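Local structure of Lmo0794 protein (3EW7) at residues N63-A68 / P96-V101; E147-Y152 / H203-F208. The protein is of unknown function but has a Rossmann-type NAD(P)H-binding fold and may act as an NAD(P)-dependent oxidoreductase. The protein carries 3 engineered substitutions. All coordinates share one frame; numbering follows the deposited sequence.

In the fold
Both contacts join parallel strands of the same seven-stranded Rossmann sheet, but at different depths. Interaction 1 pairs strands 64-67 and 97-101 near the middle of the sheet, where almost every residue is buried; a regular backbone ladder and aliphatic branches make up the contact. Interaction 2 joins strand 150-154 to the edge strand 207-209, is only partly buried, and draws on a turn, aromatic rings and polar side chains. Strands 97-101 and 150-154 are sheet neighbours, so the two contacts meet: Leu98 and Val100 probably share backbone hydrogen bonds with Thr151, and Arg97 of interaction 1 reaches Thr151 and packs on Leu204 of interaction 2.

Interaction 1: N63-A68 / P96-V101; sequences NVVVDA and PRLLVV
Asp67 O is gripped twice: by Val101 N at 3.0 Å, in an almost straight N-H...O bond (173°), and by a water placed between Asp67 O and Val101 O, which may not serve both at once. The Val101 N bond is the last rung of a parallel ladder that begins at Arg97 N on Asn63 O. Between these ends Val65 N meets Arg97 O nearly along its C=O axis, Leu99 N binds Val65 O at 2.9 Å, and Asp67 N binds Leu99 O.

Aliphatic branches meet on both faces of the pair. On one, Val65 CG2, beside its own backbone N, lies alongside Pro96 CB at 3.8 Å. Its CG1, anti to that N, crosses obliquely to Leu98 CD1 at 4.0 Å; Asp67 and Val100 follow side by side. On the other, Val64 CG2 lies beside Arg97 CB, and Val66 and Val101 cross obliquely, CG1 to CG2 at 3.7 Å. Arg97 is extended from CG to NE and carries its guanidinium away to a salt bridge with Glu197.

The pair belongs to the beta-alpha-beta unit whose helix 79-90 covers Asp67 and Leu98. Helix 187-199 lies on Val64 and Val66, while strands 2-6 and 150-154 flank the two.

Interaction 2: E147-Y152 / H203-F208; sequences EFSWTY and HLNEHF. Engineered in segment 203-208: His207 (natural residue Arg).
The last strand of the Rossmann sheet, 207-209, is led in by a type II beta turn from His203 to Glu206, and this turn lies along Trp150 and Thr151 of the neighbouring strand. Parallel pairing follows at Tyr152 and His207: Tyr152 N binds Glu206 O at 3.2 Å, and Phe208 N approaches Tyr152 O nearly along the C=O axis at 2.9 Å.

Before that pairing, side chains hold the turn. Thr151 OG1, anti to its own carbonyl carbon (chi1 -65°), donates to His203 O at 2.7 Å, arriving above the carbonyl plane, and is itself hydrogen-bonded to Arg97 NH2. Trp150 takes the crowded position between backbone N and carbonyl carbon (chi1 65°), which puts one face of its indole against the turn. Asn205 CA sits over the five-membered ring, 4.0 Å from its centroid, as a CH-pi contact, and Glu206 CA reaches Trp150 CH2 at the far end of the indole. Trp150 NE1 is hydrogen-bonded to Gln145 O. Within the turn, His203 ND1 gives a hydrogen bond to the anti lone pair of Glu206 OE2, close to the imidazole plane. Beyond the turn, Phe208 CD1 lies over the centre of the His203 ring and His203 CD2 over that of Phe208.

On the face shared by Tyr152 and His207, an engineered residue, the phenol turns its edge to the imidazole face in an offset T-shaped pair, with planes at 87° and centroids 5.3 Å apart. Tyr152 OH is hydrogen-bonded to Gln137 OE1 of helix 131-142, and His207 NE2 to Ser154 OG. On the opposite face from Tyr152 and His207, the methyl Thr151 CG2 meets the edge of the Phe208 ring, 3.9 Å from Phe208 CE2.

Interaction 1: N63-A68 / P96-V101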
loop_
_atom_site.group_PDB
_atom_site.type_symbol
_atom_site.label_atom_id
_atom_site.label_comp_id
_atom_site.label_asym_id
_atom_site.label_seq_id
_atom_site.Cartn_x
_atom_site.Cartn_y
_atom_site.Cartn_z
ATOM N N ASN A 63 -2.787 -0.062 -12.474
ATOM C CA ASN A 63 -3.179 1.341 -12.549
ATOM C C ASN A 63 -2.828 1.977 -11.207
ATOM O O ASN A 63 -2.552 3.174 -11.116
ATOM C CB ASN A 63 -4.688 1.469 -12.819
ATOM C CG ASN A 63 -5.083 0.960 -14.200
ATOM O OD1 ASN A 63 -5.820 -0.027 -14.333
ATOM N ND2 ASN A 63 -4.583 1.628 -15.239
ATOM N N VAL A 64 -2.840 1.152 -10.163
ATOM C CA VAL A 64 -2.516 1.588 -8.812
ATOM C C VAL A 64 -1.804 0.499 -8.043
ATOM O O VAL A 64 -2.172 -0.666 -8.114
ATOM C CB VAL A 64 -3.780 1.949 -8.004
ATOM C CG1 VAL A 64 -3.419 2.125 -6.527
ATOM C CG2 VAL A 64 -4.386 3.237 -8.535
ATOM N N VAL A 65 -0.778 0.889 -7.305
ATOM C CA VAL A 65 -0.046 -0.058 -6.479
ATOM C C VAL A 65 -0.149 0.412 -5.025
ATOM O O VAL A 65 0.383 1.468 -4.660
ATOM C CB VAL A 65 1.443 -0.143 -6.889
ATOM C CG1 VAL A 65 2.186 -1.094 -5.963
ATOM C CG2 VAL A 65 1.562 -0.622 -8.324
ATOM N N VAL A 66 -0.862 -0.360 -4.209
ATOM C CA VAL A 66 -1.016 -0.035 -2.796
ATOM C C VAL A 66 0.133 -0.637 -2.012
ATOM O O VAL A 66 0.288 -1.852 -1.970
ATOM C CB VAL A 66 -2.327 -0.592 -2.210
ATOM C CG1 VAL A 66 -2.329 -0.416 -0.693
ATOM C CG2 VAL A 66 -3.512 0.135 -2.809
ATOM N N ASP A 67 0.944 0.217 -1.403
ATOM C CA ASP A 67 2.060 -0.268 -0.613
ATOM C C ASP A 67 1.598 -0.447 0.826
ATOM O O ASP A 67 1.588 0.504 1.618
ATOM C CB ASP A 67 3.248 0.705 -0.672
ATOM C CG ASP A 67 4.460 0.199 0.115
ATOM O OD1 ASP A 67 4.422 -0.957 0.594
ATOM O OD2 ASP A 67 5.449 0.955 0.249
ATOM N N ALA A 68 1.178 -1.665 1.144
ATOM C CA ALA A 68 0.737 -1.984 2.484
ATOM C C ALA A 68 1.756 -2.987 3.011
ATOM O O ALA A 68 1.435 -4.131 3.350
ATOM C CB ALA A 68 -0.637 -2.585 2.447
ATOM N N PRO A 96 1.916 3.777 -12.587
ATOM C CA PRO A 96 0.930 3.227 -11.656
ATOM C C PRO A 96 0.975 4.339 -10.625
ATOM O O PRO A 96 1.970 5.065 -10.534
ATOM C CB PRO A 96 1.596 1.962 -11.095
ATOM C CG PRO A 96 2.336 1.482 -12.146
ATOM C CD PRO A 96 3.022 2.785 -12.602
ATOM N N ARG A 97 -0.071 4.483 -9.846
ATOM C CA ARG A 97 -0.062 5.485 -8.797
ATOM C C ARG A 97 0.465 4.704 -7.599
ATOM O O ARG A 97 0.056 3.561 -7.397
ATOM C CB ARG A 97 -1.491 5.962 -8.540
ATOM C CG ARG A 97 -1.589 7.162 -7.661
ATOM C CD ARG A 97 -3.010 7.620 -7.594
ATOM N NE ARG A 97 -3.204 8.424 -6.404
ATOM C CZ ARG A 97 -4.385 8.590 -5.837
ATOM N NH1 ARG A 97 -5.451 8.005 -6.372
ATOM N NH2 ARG A 97 -4.492 9.314 -4.728
ATOM N N LEU A 98 1.382 5.281 -6.823
ATOM C CA LEU A 98 1.862 4.532 -5.675
ATOM C C LEU A 98 1.152 5.064 -4.445
ATOM O O LEU A 98 1.364 6.208 -4.056
ATOM C CB LEU A 98 3.371 4.672 -5.491
ATOM C CG LEU A 98 3.909 3.837 -4.324
ATOM C CD1 LEU A 98 3.739 2.350 -4.612
ATOM C CD2 LEU A 98 5.360 4.169 -4.086
ATOM N N LEU A 99 0.298 4.237 -3.856
ATOM C CA LEU A 99 -0.449 4.610 -2.662
ATOM C C LEU A 99 0.235 3.948 -1.458
ATOM O O LEU A 99 0.237 2.722 -1.328
ATOM C CB LEU A 99 -1.894 4.112 -2.786
ATOM C CG LEU A 99 -3.031 4.672 -1.922
ATOM C CD1 LEU A 99 -2.513 5.192 -0.592
ATOM C CD2 LEU A 99 -3.703 5.799 -2.672
ATOM N N VAL A 100 0.817 4.757 -0.582
ATOM C CA VAL A 100 1.505 4.230 0.592
ATOM C C VAL A 100 0.605 4.305 1.823
ATOM O O VAL A 100 0.124 5.372 2.187
ATOM C CB VAL A 100 2.805 5.017 0.857
ATOM C CG1 VAL A 100 3.731 4.214 1.737
ATOM C CG2 VAL A 100 3.481 5.346 -0.460
ATOM N N VAL A 101 0.396 3.166 2.474
ATOM C CA VAL A 101 -0.475 3.090 3.645
ATOM C C VAL A 101 0.242 3.074 4.997
ATOM O O VAL A 101 1.031 2.169 5.263
ATOM C CB VAL A 101 -1.344 1.829 3.553
ATOM C CG1 VAL A 101 -2.302 1.775 4.720
ATOM C CG2 VAL A 101 -2.089 1.806 2.228
HETATM O O HOH W 1 2.955 0.351 4.138
#

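Interaction 2: E147-Y152 / H203-F208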
loop_
_atom_site.group_PDB
_atom_site.type_symbol
_atom_site.label_atom_id
_atom_site.label_comp_id
_atom_site.label_asym_id
_atom_site.label_seq_id
_atom_site.Cartn_x
_atom_site.Cartn_y
_atom_site.Cartn_z
ATOM N N GLU A 147 8.506 13.912 -9.175
ATOM C CA GLU A 147 9.093 12.932 -10.084
ATOM C C GLU A 147 8.247 11.699 -10.426
ATOM O O GLU A 147 8.586 10.947 -11.340
ATOM C CB GLU A 147 10.477 12.531 -9.567
ATOM C CG GLU A 147 11.494 13.668 -9.716
ATOM C CD GLU A 147 12.759 13.471 -8.893
ATOM O OE1 GLU A 147 13.445 12.447 -9.083
ATOM O OE2 GLU A 147 13.073 14.346 -8.056
ATOM N N PHE A 148 7.161 11.480 -9.693
ATOM C CA PHE A 148 6.266 10.370 -10.002
ATOM C C PHE A 148 4.948 10.507 -9.278
ATOM O O PHE A 148 4.753 11.428 -8.485
ATOM C CB PHE A 148 6.899 9.003 -9.705
ATOM C CG PHE A 148 6.965 8.653 -8.253
ATOM C CD1 PHE A 148 6.312 7.521 -7.778
ATOM C CD2 PHE A 148 7.722 9.410 -7.371
ATOM C CE1 PHE A 148 6.418 7.141 -6.441
ATOM C CE2 PHE A 148 7.836 9.044 -6.037
ATOM C CZ PHE A 148 7.181 7.903 -5.571
ATOM N N SER A 149 4.031 9.596 -9.565
ATOM C CA SER A 149 2.716 9.649 -8.956
ATOM C C SER A 149 2.610 8.857 -7.651
ATOM O O SER A 149 2.683 7.625 -7.651
ATOM C CB SER A 149 1.684 9.151 -9.959
ATOM O OG SER A 149 0.384 9.420 -9.483
ATOM N N TRP A 150 2.415 9.564 -6.541
ATOM C CA TRP A 150 2.309 8.907 -5.241
ATOM C C TRP A 150 1.320 9.577 -4.291
ATOM O O TRP A 150 0.918 10.726 -4.489
ATOM C CB TRP A 150 3.672 8.894 -4.558
ATOM C CG TRP A 150 4.149 10.272 -4.241
ATOM C CD1 TRP A 150 4.764 11.140 -5.087
ATOM C CD2 TRP A 150 3.987 10.968 -3.001
ATOM N NE1 TRP A 150 4.998 12.338 -4.454
ATOM C CE2 TRP A 150 4.526 12.259 -3.170
ATOM C CE3 TRP A 150 3.433 10.624 -1.759
ATOM C CZ2 TRP A 150 4.530 13.210 -2.146
ATOM C CZ3 TRP A 150 3.438 11.572 -0.740
ATOM C CH2 TRP A 150 3.985 12.850 -0.944
ATOM N N THR A 151 0.938 8.839 -3.251
ATOM C CA THR A 151 0.048 9.344 -2.210
ATOM C C THR A 151 0.304 8.566 -0.932
ATOM O O THR A 151 0.388 7.340 -0.944
ATOM C CB THR A 151 -1.448 9.189 -2.550
ATOM O OG1 THR A 151 -1.783 9.999 -3.680
ATOM C CG2 THR A 151 -2.291 9.635 -1.371
ATOM N N TYR A 152 0.443 9.285 0.174
ATOM C CA TYR A 152 0.667 8.637 1.453
ATOM C C TYR A 152 -0.600 8.842 2.275
ATOM O O TYR A 152 -1.032 9.977 2.489
ATOM C CB TYR A 152 1.858 9.255 2.175
ATOM C CG TYR A 152 2.439 8.364 3.254
ATOM C CD1 TYR A 152 3.569 7.585 3.005
ATOM C CD2 TYR A 152 1.832 8.267 4.513
ATOM C CE1 TYR A 152 4.077 6.737 3.974
ATOM C CE2 TYR A 152 2.332 7.416 5.490
ATOM C CZ TYR A 152 3.455 6.653 5.215
ATOM O OH TYR A 152 3.957 5.802 6.168
ATOM N N HIS A 203 -5.948 13.585 -3.272
ATOM C CA HIS A 203 -4.642 13.791 -2.682
ATOM C C HIS A 203 -3.528 13.237 -3.542
ATOM O O HIS A 203 -2.697 12.457 -3.072
ATOM C CB HIS A 203 -4.624 13.159 -1.297
ATOM C CG HIS A 203 -5.769 13.595 -0.441
ATOM N ND1 HIS A 203 -5.728 14.735 0.337
ATOM C CD2 HIS A 203 -7.018 13.095 -0.312
ATOM C CE1 HIS A 203 -6.907 14.915 0.909
ATOM N NE2 HIS A 203 -7.706 13.936 0.531
ATOM N N LEU A 204 -3.515 13.646 -4.809
ATOM C CA LEU A 204 -2.482 13.213 -5.732
ATOM C C LEU A 204 -1.165 13.869 -5.327
ATOM O O LEU A 204 -1.092 15.080 -5.136
ATOM C CB LEU A 204 -2.837 13.605 -7.170
ATOM C CG LEU A 204 -3.983 12.846 -7.847
ATOM C CD1 LEU A 204 -4.162 13.350 -9.262
ATOM C CD2 LEU A 204 -3.683 11.359 -7.857
ATOM N N ASN A 205 -0.137 13.049 -5.171
ATOM C CA ASN A 205 1.180 13.531 -4.806
ATOM C C ASN A 205 1.333 14.290 -3.501
ATOM O O ASN A 205 2.076 15.267 -3.426
ATOM C CB ASN A 205 1.761 14.348 -5.949
ATOM C CG ASN A 205 2.438 13.476 -6.968
ATOM O OD1 ASN A 205 3.577 13.722 -7.349
ATOM N ND2 ASN A 205 1.747 12.431 -7.404
ATOM N N GLU A 206 0.638 13.828 -2.468
ATOM C CA GLU A 206 0.738 14.431 -1.146
ATOM C C GLU A 206 0.322 13.433 -0.069
ATOM O O GLU A 206 -0.290 12.399 -0.357
ATOM C CB GLU A 206 -0.116 15.700 -1.045
ATOM C CG GLU A 206 -1.614 15.509 -1.241
ATOM C CD GLU A 206 -2.401 16.807 -1.040
ATOM O OE1 GLU A 206 -1.948 17.858 -1.542
ATOM O OE2 GLU A 206 -3.476 16.778 -0.389
ATOM N N HIS A 207 0.700 13.736 1.167
ATOM C CA HIS A 207 0.357 12.900 2.305
ATOM C C HIS A 207 -0.930 13.479 2.860
ATOM O O HIS A 207 -1.175 14.674 2.718
ATOM C CB HIS A 207 1.450 12.983 3.370
ATOM C CG HIS A 207 1.049 12.410 4.692
ATOM N ND1 HIS A 207 1.430 12.969 5.891
ATOM C CD2 HIS A 207 0.280 11.339 5.007
ATOM C CE1 HIS A 207 0.911 12.273 6.888
ATOM N NE2 HIS A 207 0.208 11.278 6.376
ATOM N N PHE A 208 -1.762 12.641 3.465
ATOM C CA PHE A 208 -2.999 13.123 4.066
ATOM C C PHE A 208 -3.569 12.098 5.034
ATOM O O PHE A 208 -3.419 10.890 4.848
ATOM C CB PHE A 208 -4.030 13.485 2.985
ATOM C CG PHE A 208 -4.871 12.340 2.539
ATOM C CD1 PHE A 208 -6.190 12.226 2.967
ATOM C CD2 PHE A 208 -4.354 11.380 1.681
ATOM C CE1 PHE A 208 -6.990 11.168 2.543
ATOM C CE2 PHE A 208 -5.138 10.317 1.250
ATOM C CZ PHE A 208 -6.462 10.211 1.681
#